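Local structure of ethyl acetate hydrolase (5EFZ) at residues H219-T224 with M248-F253; Q156-A161 with G291-K296; R39-C44 with N97-G102; T133-Y138 with E142-V147. The protein hydrolyses ethyl acetate to ethanol and acetate, a step in the bacterial breakdown of short-chain methyl ketones such as 2-butanone. All coordinates share one frame; numbering follows the deposited sequence.

In the fold
Along the chain, interaction 3 closes first, then interaction 4, while interaction 1 is nested inside the long loop closed by interaction 2. Interactions 2 and 4 lie on one side of the chain's centre, their centres about 14 Å apart, and touch through W160 and T157 of interaction 2. Strand 146-150 leads from interaction 4 into helix 152-163 of interaction 2, through the strand-helix turn carrying S151, the inferred nucleophile. Q156 of interaction 2 also touches Q98 of interaction 3. Interaction 1 stands apart, about 29 to 37 Å from the others between centres, in the helices inserted between strands 170-174 and 296-300 and next to the second subunit of the homodimer.

Interaction 1: residues H219-T224 with M248-F253; sequences HAKLWT and MFVDGF
Apolar contacts alone join K221 and T224 to F249 and V250 where helices 213-227 and 246-258 pass in the helical region between strands 170-174 and 296-300 of the alpha/beta-hydrolase fold, at the dimer interface. The local axes come within 10.2 Å at an angle of 127°. V250 divides its two methyls between the partners. CG1 lies anti to the backbone N (chi1 170°) and meets K221 CG at 4.2 Å, while CG2 lies 3.9 Å from T224 CG2, the side chains of T224 and V250 running nearly at right angles. The same threonine methyl approaches the edge of the F249 ring, close to its plane, with CG2 4.3 Å from CE2; one methyl thus serves both the rim of the ring and the valine branch.

T224 OG1 turns back along its own helix and donates to A220 O at 2.8 Å, tilted 33° from the carbonyl plane. T224 N reaches that oxygen from the opposite face, so A220 O accepts two bonds. From V250 the extended chain of K221 runs on to salt bridges with E189 and E193 of the second subunit, whose L186 packs on T224.

With the threonine hydroxyl satisfied within its helix and the lysine charge matched by the second subunit, what meets here is methyl, methylene and ring edge. The junction rests on apolar fit, without a hydrogen bond or salt bridge between these two segments.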
# COMPACT_ATOMS: atom_id res chain seq x y z
N HIS A 219 -9.55 -7.91 -5.72
CA HIS A 219 -9.91 -7.15 -4.54
C HIS A 219 -9.19 -7.72 -3.31
O HIS A 219 -8.57 -6.98 -2.54
CB HIS A 219 -11.44 -7.25 -4.39
CG HIS A 219 -12.05 -6.33 -3.37
ND1 HIS A 219 -12.35 -5.03 -3.64
CD2 HIS A 219 -12.48 -6.58 -2.11
CE1 HIS A 219 -12.95 -4.49 -2.59
NE2 HIS A 219 -13.02 -5.40 -1.64
N ALA A 220 -9.22 -9.05 -3.19
CA ALA A 220 -8.51 -9.73 -2.10
C ALA A 220 -7.00 -9.49 -2.16
O ALA A 220 -6.36 -9.32 -1.12
CB ALA A 220 -8.80 -11.23 -2.11
N LYS A 221 -6.42 -9.51 -3.35
CA LYS A 221 -4.97 -9.28 -3.46
C LYS A 221 -4.62 -7.86 -3.01
O LYS A 221 -3.60 -7.64 -2.35
CB LYS A 221 -4.48 -9.50 -4.88
CG LYS A 221 -4.32 -10.95 -5.28
CD LYS A 221 -3.53 -10.97 -6.59
CE LYS A 221 -3.33 -12.33 -7.17
NZ LYS A 221 -2.57 -12.22 -8.47
N LEU A 222 -5.45 -6.89 -3.39
CA LEU A 222 -5.20 -5.51 -2.97
C LEU A 222 -5.30 -5.37 -1.46
O LEU A 222 -4.54 -4.62 -0.85
CB LEU A 222 -6.18 -4.56 -3.65
CG LEU A 222 -5.92 -4.39 -5.13
CD1 LEU A 222 -7.20 -3.88 -5.86
CD2 LEU A 222 -4.77 -3.39 -5.34
N TRP A 223 -6.25 -6.07 -0.85
CA TRP A 223 -6.36 -6.11 0.60
C TRP A 223 -5.14 -6.76 1.25
O TRP A 223 -4.74 -6.38 2.34
CB TRP A 223 -7.63 -6.85 1.03
CG TRP A 223 -8.79 -5.93 1.14
CD1 TRP A 223 -9.86 -5.82 0.28
CD2 TRP A 223 -9.00 -4.95 2.17
NE1 TRP A 223 -10.73 -4.84 0.74
CE2 TRP A 223 -10.23 -4.30 1.90
CE3 TRP A 223 -8.28 -4.59 3.32
CZ2 TRP A 223 -10.74 -3.27 2.71
CZ3 TRP A 223 -8.79 -3.56 4.14
CH2 TRP A 223 -10.02 -2.94 3.84
N THR A 224 -4.54 -7.73 0.58
CA THR A 224 -3.35 -8.35 1.13
C THR A 224 -2.18 -7.36 1.13
O THR A 224 -1.35 -7.32 2.06
CB THR A 224 -2.94 -9.61 0.33
OG1 THR A 224 -4.10 -10.46 0.16
CG2 THR A 224 -1.82 -10.38 1.07
N MET A 248 -0.02 -19.34 -0.28
CA MET A 248 -1.03 -20.08 0.50
C MET A 248 -1.89 -19.13 1.34
O MET A 248 -3.09 -19.37 1.53
CB MET A 248 -0.37 -21.11 1.42
CG MET A 248 0.09 -22.38 0.70
SD MET A 248 -1.20 -22.97 -0.43
CE MET A 248 -0.40 -22.75 -2.02
N PHE A 249 -1.28 -18.06 1.85
CA PHE A 249 -2.00 -17.04 2.61
C PHE A 249 -2.99 -16.26 1.75
O PHE A 249 -4.16 -16.04 2.12
CB PHE A 249 -1.01 -16.10 3.28
CG PHE A 249 -1.66 -15.08 4.17
CD1 PHE A 249 -2.20 -15.45 5.39
CD2 PHE A 249 -1.73 -13.76 3.77
CE1 PHE A 249 -2.81 -14.49 6.23
CE2 PHE A 249 -2.31 -12.80 4.60
CZ PHE A 249 -2.86 -13.17 5.82
N VAL A 250 -2.53 -15.81 0.59
CA VAL A 250 -3.41 -15.10 -0.33
C VAL A 250 -4.58 -15.99 -0.75
O VAL A 250 -5.73 -15.57 -0.70
CB VAL A 250 -2.63 -14.61 -1.58
CG1 VAL A 250 -3.56 -14.09 -2.62
CG2 VAL A 250 -1.63 -13.54 -1.15
N ASP A 251 -4.29 -17.24 -1.14
CA ASP A 251 -5.35 -18.12 -1.60
C ASP A 251 -6.25 -18.64 -0.47
O ASP A 251 -7.47 -18.64 -0.61
CB ASP A 251 -4.77 -19.33 -2.36
CG ASP A 251 -4.10 -18.93 -3.66
OD1 ASP A 251 -4.22 -17.76 -4.08
OD2 ASP A 251 -3.44 -19.81 -4.25
N GLY A 252 -5.64 -19.07 0.63
CA GLY A 252 -6.36 -19.79 1.67
C GLY A 252 -7.02 -18.92 2.73
O GLY A 252 -7.95 -19.36 3.38
N PHE A 253 -6.52 -17.71 2.90
CA PHE A 253 -7.09 -16.77 3.86
C PHE A 253 -7.84 -15.64 3.11
O PHE A 253 -9.06 -15.44 3.28
CB PHE A 253 -5.97 -16.19 4.76
CG PHE A 253 -6.46 -15.36 5.93
CD1 PHE A 253 -6.99 -14.10 5.74
CD2 PHE A 253 -6.33 -15.82 7.23
CE1 PHE A 253 -7.42 -13.32 6.81
CE2 PHE A 253 -6.75 -15.06 8.32
CZ PHE A 253 -7.30 -13.80 8.11

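Interaction 2: residues Q156-A161 with G291-K296; sequences QTYEWA and GRIKAK
The carbonyl oxygen of A161 is tied to the backbone of K294 through one water. Water 1 donates to A161 O at 2.8 Å and accepts from K294 N at 2.9 Å. No direct hydrogen bond joins the segments, though R292 NH2 bonds V162 O just beyond the first.

Beside this bridge, the methyl of A161 packs against the branched side chain of I293. A161 CB lies 4.0 Å from both I293 CG1 and CG2, with CD1 hardly farther, so the alanine methyl meets the whole fork. With CG1 beside its backbone N (chi1 -65°) and CD1 extended beyond it (chi2 179°), I293 carries its end methyl on toward Y158. There it arrives at the ring edge, near the ring plane, CD1 being 4.5 Å from Y158 CD1. The loop main chain is close as well, with I293 CA 3.8 Å from A161 O. All three touching residues are buried, whereas the amine of K294 leads away to a salt bridge with D166.

Helix 152-163 follows strand 146-150 across the probable nucleophile elbow (G149, S151, G153). Y158 rests on A173 of strand 170-174, A295 touches A171, and K296 begins strand 296-300 with backbone bonds to K169 and A171. The contact thus lies where the C-terminal part of the helix meets the loop entering strand 296-300, the parallel neighbour of 170-174.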
# COMPACT_ATOMS: atom_id res chain seq x y z
N GLN A 156 -18.27 5.28 12.09
CA GLN A 156 -19.58 5.43 12.73
C GLN A 156 -19.48 5.90 14.19
O GLN A 156 -20.34 6.63 14.68
CB GLN A 156 -20.35 4.10 12.68
CG GLN A 156 -20.76 3.72 11.22
CD GLN A 156 -21.16 2.26 11.12
OE1 GLN A 156 -22.31 1.90 11.39
NE2 GLN A 156 -20.19 1.41 10.76
N THR A 157 -18.43 5.46 14.89
CA THR A 157 -18.20 5.90 16.26
C THR A 157 -18.00 7.42 16.35
O THR A 157 -18.62 8.08 17.19
CB THR A 157 -16.99 5.14 16.86
OG1 THR A 157 -17.32 3.74 16.96
CG2 THR A 157 -16.60 5.68 18.28
N TYR A 158 -17.14 7.97 15.49
CA TYR A 158 -16.95 9.42 15.45
C TYR A 158 -18.24 10.15 15.10
O TYR A 158 -18.60 11.15 15.71
CB TYR A 158 -15.86 9.79 14.43
CG TYR A 158 -14.46 9.57 14.95
CD1 TYR A 158 -14.02 10.22 16.12
CD2 TYR A 158 -13.56 8.74 14.28
CE1 TYR A 158 -12.69 10.05 16.58
CE2 TYR A 158 -12.24 8.57 14.74
CZ TYR A 158 -11.82 9.22 15.88
OH TYR A 158 -10.51 9.03 16.33
N GLU A 159 -18.93 9.64 14.09
CA GLU A 159 -20.17 10.28 13.71
C GLU A 159 -21.19 10.28 14.85
O GLU A 159 -21.88 11.29 15.10
CB GLU A 159 -20.75 9.59 12.47
CG GLU A 159 -22.15 10.12 12.04
CD GLU A 159 -22.16 11.53 11.42
OE1 GLU A 159 -21.10 12.07 11.00
OE2 GLU A 159 -23.27 12.12 11.36
N TRP A 160 -21.28 9.17 15.58
CA TRP A 160 -22.12 9.11 16.79
C TRP A 160 -21.74 10.21 17.79
O TRP A 160 -22.61 10.94 18.27
CB TRP A 160 -21.99 7.74 17.49
CG TRP A 160 -23.18 6.85 17.25
CD1 TRP A 160 -23.27 5.82 16.34
CD2 TRP A 160 -24.47 6.96 17.87
NE1 TRP A 160 -24.53 5.27 16.38
CE2 TRP A 160 -25.27 5.93 17.34
CE3 TRP A 160 -24.99 7.77 18.89
CZ2 TRP A 160 -26.58 5.72 17.77
CZ3 TRP A 160 -26.28 7.56 19.32
CH2 TRP A 160 -27.07 6.55 18.75
N ALA A 161 -20.43 10.32 18.08
CA ALA A 161 -19.96 11.24 19.12
C ALA A 161 -20.17 12.70 18.74
O ALA A 161 -20.29 13.55 19.62
CB ALA A 161 -18.47 10.99 19.43
N GLY A 291 -14.68 19.33 18.09
CA GLY A 291 -14.84 20.12 19.32
C GLY A 291 -16.20 19.94 19.97
O GLY A 291 -16.36 20.27 21.16
N ARG A 292 -17.18 19.43 19.21
CA ARG A 292 -18.52 19.13 19.75
C ARG A 292 -18.55 17.87 20.63
O ARG A 292 -19.51 17.65 21.39
CB ARG A 292 -19.53 18.94 18.59
CG ARG A 292 -20.01 20.24 17.99
CD ARG A 292 -20.77 20.03 16.67
NE ARG A 292 -21.79 18.99 16.74
CZ ARG A 292 -22.85 18.93 15.93
NH1 ARG A 292 -23.05 19.89 15.01
NH2 ARG A 292 -23.73 17.95 16.05
N ILE A 293 -17.54 17.02 20.50
CA ILE A 293 -17.55 15.74 21.17
C ILE A 293 -17.47 15.94 22.69
O ILE A 293 -16.59 16.63 23.17
CB ILE A 293 -16.39 14.85 20.70
CG1 ILE A 293 -16.58 14.50 19.23
CG2 ILE A 293 -16.29 13.61 21.61
CD1 ILE A 293 -15.46 13.63 18.66
N LYS A 294 -18.42 15.36 23.43
CA LYS A 294 -18.40 15.38 24.89
C LYS A 294 -17.97 14.04 25.50
O LYS A 294 -17.58 13.97 26.68
CB LYS A 294 -19.79 15.76 25.42
CG LYS A 294 -20.19 17.18 25.04
CD LYS A 294 -21.60 17.53 25.48
CE LYS A 294 -21.69 17.77 26.95
NZ LYS A 294 -23.03 18.33 27.30
N ALA A 295 -18.07 12.98 24.70
CA ALA A 295 -17.70 11.63 25.13
C ALA A 295 -16.25 11.56 25.57
O ALA A 295 -15.38 12.14 24.92
CB ALA A 295 -17.91 10.59 23.99
N LYS A 296 -15.98 10.82 26.64
CA LYS A 296 -14.60 10.44 26.95
C LYS A 296 -14.12 9.55 25.84
O LYS A 296 -14.66 8.44 25.63
CB LYS A 296 -14.51 9.72 28.31
CG LYS A 296 -13.07 9.34 28.76
CD LYS A 296 -12.22 10.59 28.97
CE LYS A 296 -10.75 10.26 29.27
NZ LYS A 296 -9.88 11.49 29.34
O HOH W 1 -19.91 13.14 22.37

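Interaction 3: residues R39-C44 with N97-G102; sequences RCMPEC and NQIGNG
No flat group takes part where I99 meets C44 and M41; among the planar groups beside this contact are the amides of N97 and N101, linked by a hydrogen bond tilted out of both amide planes. N101 ND2 donates to N97 OD1 at 2.9 Å, with the acceptor 19° out of the N101 amide plane and the N-H...O angle bent to 144°. OD1 of N97 also accepts from S72 N, and ND2 of N101 donates to G70 O.

This bond spans the type II turn from Q98 to N101, closed by N101 N to Q98 O and with G100 at its third position. I99, at the second position, projects from the turn toward segment 39-44. A chi1 of 179° sets C44 SG anti to its backbone N, where it meets I99 CD1 at 3.9 Å. On the other branch, CG2 approaches M41 SD at 4.4 Å. Two sulfur atoms thus receive the two arms of one isoleucine in a buried apolar contact.

The turn follows strand 92-96, and N97 ND2 reaches A47 O of strand 45-51. L33 of the small antiparallel sheet 33-34/40-41 touches M41, C44 and I99 alike, setting this hairpin against the turn that leaves the main sheet.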
# COMPACT_ATOMS: atom_id res chain seq x y z
N ARG A 39 -32.53 9.97 -1.51
CA ARG A 39 -33.54 8.94 -1.67
C ARG A 39 -34.13 8.51 -0.33
O ARG A 39 -33.49 8.66 0.72
CB ARG A 39 -32.93 7.74 -2.40
CG ARG A 39 -32.51 8.10 -3.84
CD ARG A 39 -31.88 6.93 -4.57
NE ARG A 39 -32.85 5.91 -4.93
CZ ARG A 39 -32.52 4.72 -5.41
NH1 ARG A 39 -31.24 4.40 -5.56
NH2 ARG A 39 -33.46 3.84 -5.71
N CYS A 40 -35.36 8.01 -0.35
CA CYS A 40 -35.98 7.48 0.85
C CYS A 40 -36.02 5.96 0.80
O CYS A 40 -36.50 5.40 -0.18
CB CYS A 40 -37.40 8.05 1.02
SG CYS A 40 -38.12 7.81 2.72
N MET A 41 -35.54 5.28 1.84
CA MET A 41 -35.81 3.85 1.98
C MET A 41 -37.19 3.69 2.63
O MET A 41 -37.40 4.16 3.75
CB MET A 41 -34.75 3.16 2.83
CG MET A 41 -33.33 3.47 2.42
SD MET A 41 -32.20 2.56 3.51
CE MET A 41 -32.67 0.87 3.19
N PRO A 42 -38.14 3.04 1.94
CA PRO A 42 -39.49 2.89 2.51
C PRO A 42 -39.50 2.09 3.81
O PRO A 42 -40.33 2.34 4.68
CB PRO A 42 -40.24 2.12 1.42
CG PRO A 42 -39.45 2.32 0.18
CD PRO A 42 -38.03 2.45 0.60
N GLU A 43 -38.62 1.10 3.93
CA GLU A 43 -38.46 0.40 5.20
C GLU A 43 -37.01 0.00 5.36
O GLU A 43 -36.41 -0.61 4.48
CB GLU A 43 -39.37 -0.83 5.30
CG GLU A 43 -39.15 -1.87 4.21
CD GLU A 43 -39.57 -3.27 4.64
OE1 GLU A 43 -40.18 -3.40 5.73
OE2 GLU A 43 -39.29 -4.24 3.89
N CYS A 44 -36.43 0.39 6.48
CA CYS A 44 -35.04 0.08 6.74
C CYS A 44 -35.02 -1.02 7.79
O CYS A 44 -35.51 -0.82 8.90
CB CYS A 44 -34.28 1.32 7.20
SG CYS A 44 -32.55 1.00 7.58
N ASN A 97 -25.56 -4.24 12.34
CA ASN A 97 -25.00 -4.41 11.00
C ASN A 97 -25.24 -3.19 10.10
O ASN A 97 -26.35 -2.65 10.02
CB ASN A 97 -25.60 -5.66 10.35
CG ASN A 97 -25.08 -6.94 10.99
OD1 ASN A 97 -24.02 -7.45 10.59
ND2 ASN A 97 -25.84 -7.49 11.97
N GLN A 98 -24.18 -2.76 9.43
CA GLN A 98 -24.26 -1.67 8.46
C GLN A 98 -25.36 -1.88 7.45
O GLN A 98 -25.53 -2.99 6.93
CB GLN A 98 -22.95 -1.55 7.68
CG GLN A 98 -21.88 -0.71 8.35
CD GLN A 98 -20.75 -0.48 7.33
OE1 GLN A 98 -21.01 -0.14 6.17
NE2 GLN A 98 -19.52 -0.73 7.74
N ILE A 99 -26.08 -0.81 7.15
CA ILE A 99 -26.91 -0.78 5.95
C ILE A 99 -26.02 -1.10 4.77
O ILE A 99 -24.99 -0.44 4.56
CB ILE A 99 -27.57 0.61 5.76
CG1 ILE A 99 -28.47 0.91 6.98
CG2 ILE A 99 -28.40 0.65 4.45
CD1 ILE A 99 -28.96 2.36 7.03
N GLY A 100 -26.40 -2.08 3.96
CA GLY A 100 -25.59 -2.42 2.80
C GLY A 100 -24.71 -3.64 3.00
O GLY A 100 -24.08 -4.09 2.04
N ASN A 101 -24.66 -4.19 4.21
CA ASN A 101 -23.71 -5.27 4.46
C ASN A 101 -24.24 -6.67 4.18
O ASN A 101 -23.55 -7.66 4.45
CB ASN A 101 -23.19 -5.21 5.93
CG ASN A 101 -24.04 -6.03 6.92
OD1 ASN A 101 -25.28 -6.10 6.83
ND2 ASN A 101 -23.36 -6.62 7.90
N GLY A 102 -25.46 -6.75 3.64
CA GLY A 102 -26.09 -8.03 3.28
C GLY A 102 -27.01 -8.63 4.33
O GLY A 102 -27.84 -9.51 4.01

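Interaction 4: residues T133-Y138 with E142-V147; sequences TLLTEY and ESLALV
L135 and L144 point their branched ends at each other, tip to tip, with CD1 of L135 3.8 Å from CD1 of L144. The second methyl of L144, CD2, is 4.0 Å from L135 CD1, so a single methyl of the helix residue is set against both methyls of the other leucine. Each leucine has CG beside its own backbone N; for L144 the first torsion of -66° brings the end of the chain nearer the helix, although its first bond does not aim there.

T136 and E142 meet differently, their side chains crossing at about a right angle. The methyl CG2 of T136 lies 3.8 Å from E142 OE1, a contact of carbon with a carboxylate oxygen. E142 starts out away from the helix, and its chain is bent at chi2 (-68°), which curls the carboxylate back over T136. The other oxygen, OE2, is 2.8 Å from water 2, which is placed to donate to it. That water also lies 3.2 Å from T136 O, in a geometry fit for a second donated bond, but it has more acceptors in reach than protons, so which of them it serves at any moment is not settled. The hydroxyl of T136 is turned to H132 O, within its own helix. E137 OE2 stands 5.8 Å from E142 OE2, the two carboxylates not in contact.

Helix 124-139, the crossover between parallel strands 92-96 and 146-150, is thus packed against the loop that enters the second of them. W160 of helix 152-163 packs on both leucines, L144 rests on A61 and L63 of strand 61-65, and F167 touches T136 and L144.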
# COMPACT_ATOMS: atom_id res chain seq x y z
N THR A 133 -32.37 5.67 15.96
CA THR A 133 -33.81 5.39 15.99
C THR A 133 -34.06 4.02 16.61
O THR A 133 -34.98 3.84 17.40
CB THR A 133 -34.43 5.43 14.56
OG1 THR A 133 -34.40 6.78 14.11
CG2 THR A 133 -35.89 4.92 14.58
N LEU A 134 -33.20 3.06 16.25
CA LEU A 134 -33.27 1.72 16.81
C LEU A 134 -33.17 1.76 18.33
O LEU A 134 -33.98 1.18 19.05
CB LEU A 134 -32.14 0.86 16.23
CG LEU A 134 -32.00 -0.52 16.87
CD1 LEU A 134 -33.12 -1.45 16.44
CD2 LEU A 134 -30.62 -1.10 16.52
N LEU A 135 -32.15 2.46 18.82
CA LEU A 135 -31.90 2.46 20.27
C LEU A 135 -33.02 3.14 21.04
O LEU A 135 -33.50 2.61 22.04
CB LEU A 135 -30.55 3.13 20.57
CG LEU A 135 -29.33 2.32 20.07
CD1 LEU A 135 -28.08 3.21 20.13
CD2 LEU A 135 -29.11 1.06 20.91
N THR A 136 -33.45 4.31 20.59
CA THR A 136 -34.46 5.04 21.38
C THR A 136 -35.85 4.46 21.23
O THR A 136 -36.57 4.32 22.21
CB THR A 136 -34.50 6.52 21.00
OG1 THR A 136 -34.73 6.63 19.58
CG2 THR A 136 -33.16 7.20 21.36
N GLU A 137 -36.24 4.12 20.00
CA GLU A 137 -37.62 3.72 19.73
C GLU A 137 -37.87 2.24 19.94
O GLU A 137 -38.96 1.86 20.34
CB GLU A 137 -38.01 4.11 18.30
CG GLU A 137 -37.89 5.60 18.04
CD GLU A 137 -38.58 6.43 19.12
OE1 GLU A 137 -39.82 6.39 19.18
OE2 GLU A 137 -37.87 7.11 19.91
N TYR A 138 -36.89 1.39 19.70
CA TYR A 138 -37.10 -0.05 19.88
C TYR A 138 -36.62 -0.52 21.24
O TYR A 138 -37.35 -1.22 21.94
CB TYR A 138 -36.40 -0.85 18.76
CG TYR A 138 -36.57 -2.36 18.92
CD1 TYR A 138 -37.73 -3.00 18.48
CD2 TYR A 138 -35.60 -3.13 19.55
CE1 TYR A 138 -37.90 -4.38 18.64
CE2 TYR A 138 -35.76 -4.49 19.72
CZ TYR A 138 -36.91 -5.11 19.26
OH TYR A 138 -37.05 -6.47 19.44
N GLU A 142 -31.57 5.64 26.11
CA GLU A 142 -31.46 7.07 25.94
C GLU A 142 -30.02 7.61 26.08
O GLU A 142 -29.81 8.81 25.99
CB GLU A 142 -32.38 7.79 26.94
CG GLU A 142 -33.86 7.41 26.82
CD GLU A 142 -34.50 7.90 25.52
OE1 GLU A 142 -33.86 8.68 24.76
OE2 GLU A 142 -35.66 7.53 25.26
N SER A 143 -29.06 6.73 26.31
CA SER A 143 -27.65 7.08 26.27
C SER A 143 -26.85 5.78 26.14
O SER A 143 -27.38 4.70 26.39
CB SER A 143 -27.19 7.89 27.51
OG SER A 143 -27.23 7.10 28.68
N LEU A 144 -25.58 5.90 25.73
CA LEU A 144 -24.67 4.75 25.58
C LEU A 144 -23.46 4.83 26.53
O LEU A 144 -22.77 5.87 26.58
CB LEU A 144 -24.19 4.65 24.14
CG LEU A 144 -25.32 4.30 23.17
CD1 LEU A 144 -24.94 4.65 21.71
CD2 LEU A 144 -25.68 2.82 23.32
N ALA A 145 -23.19 3.75 27.27
CA ALA A 145 -21.98 3.67 28.10
C ALA A 145 -20.73 3.76 27.24
O ALA A 145 -19.72 4.27 27.71
CB ALA A 145 -21.96 2.38 28.93
N LEU A 146 -20.79 3.26 26.00
CA LEU A 146 -19.62 3.22 25.11
C LEU A 146 -20.12 2.98 23.70
O LEU A 146 -21.06 2.20 23.52
CB LEU A 146 -18.64 2.09 25.51
CG LEU A 146 -17.49 1.80 24.53
CD1 LEU A 146 -16.53 3.04 24.54
CD2 LEU A 146 -16.73 0.56 25.01
N VAL A 147 -19.56 3.71 22.73
CA VAL A 147 -19.64 3.35 21.33
C VAL A 147 -18.22 2.93 20.91
O VAL A 147 -17.26 3.65 21.16
CB VAL A 147 -20.13 4.50 20.46
CG1 VAL A 147 -20.20 4.04 19.00
CG2 VAL A 147 -21.55 4.95 20.93
O HOH W 2 -37.62 7.11 23.30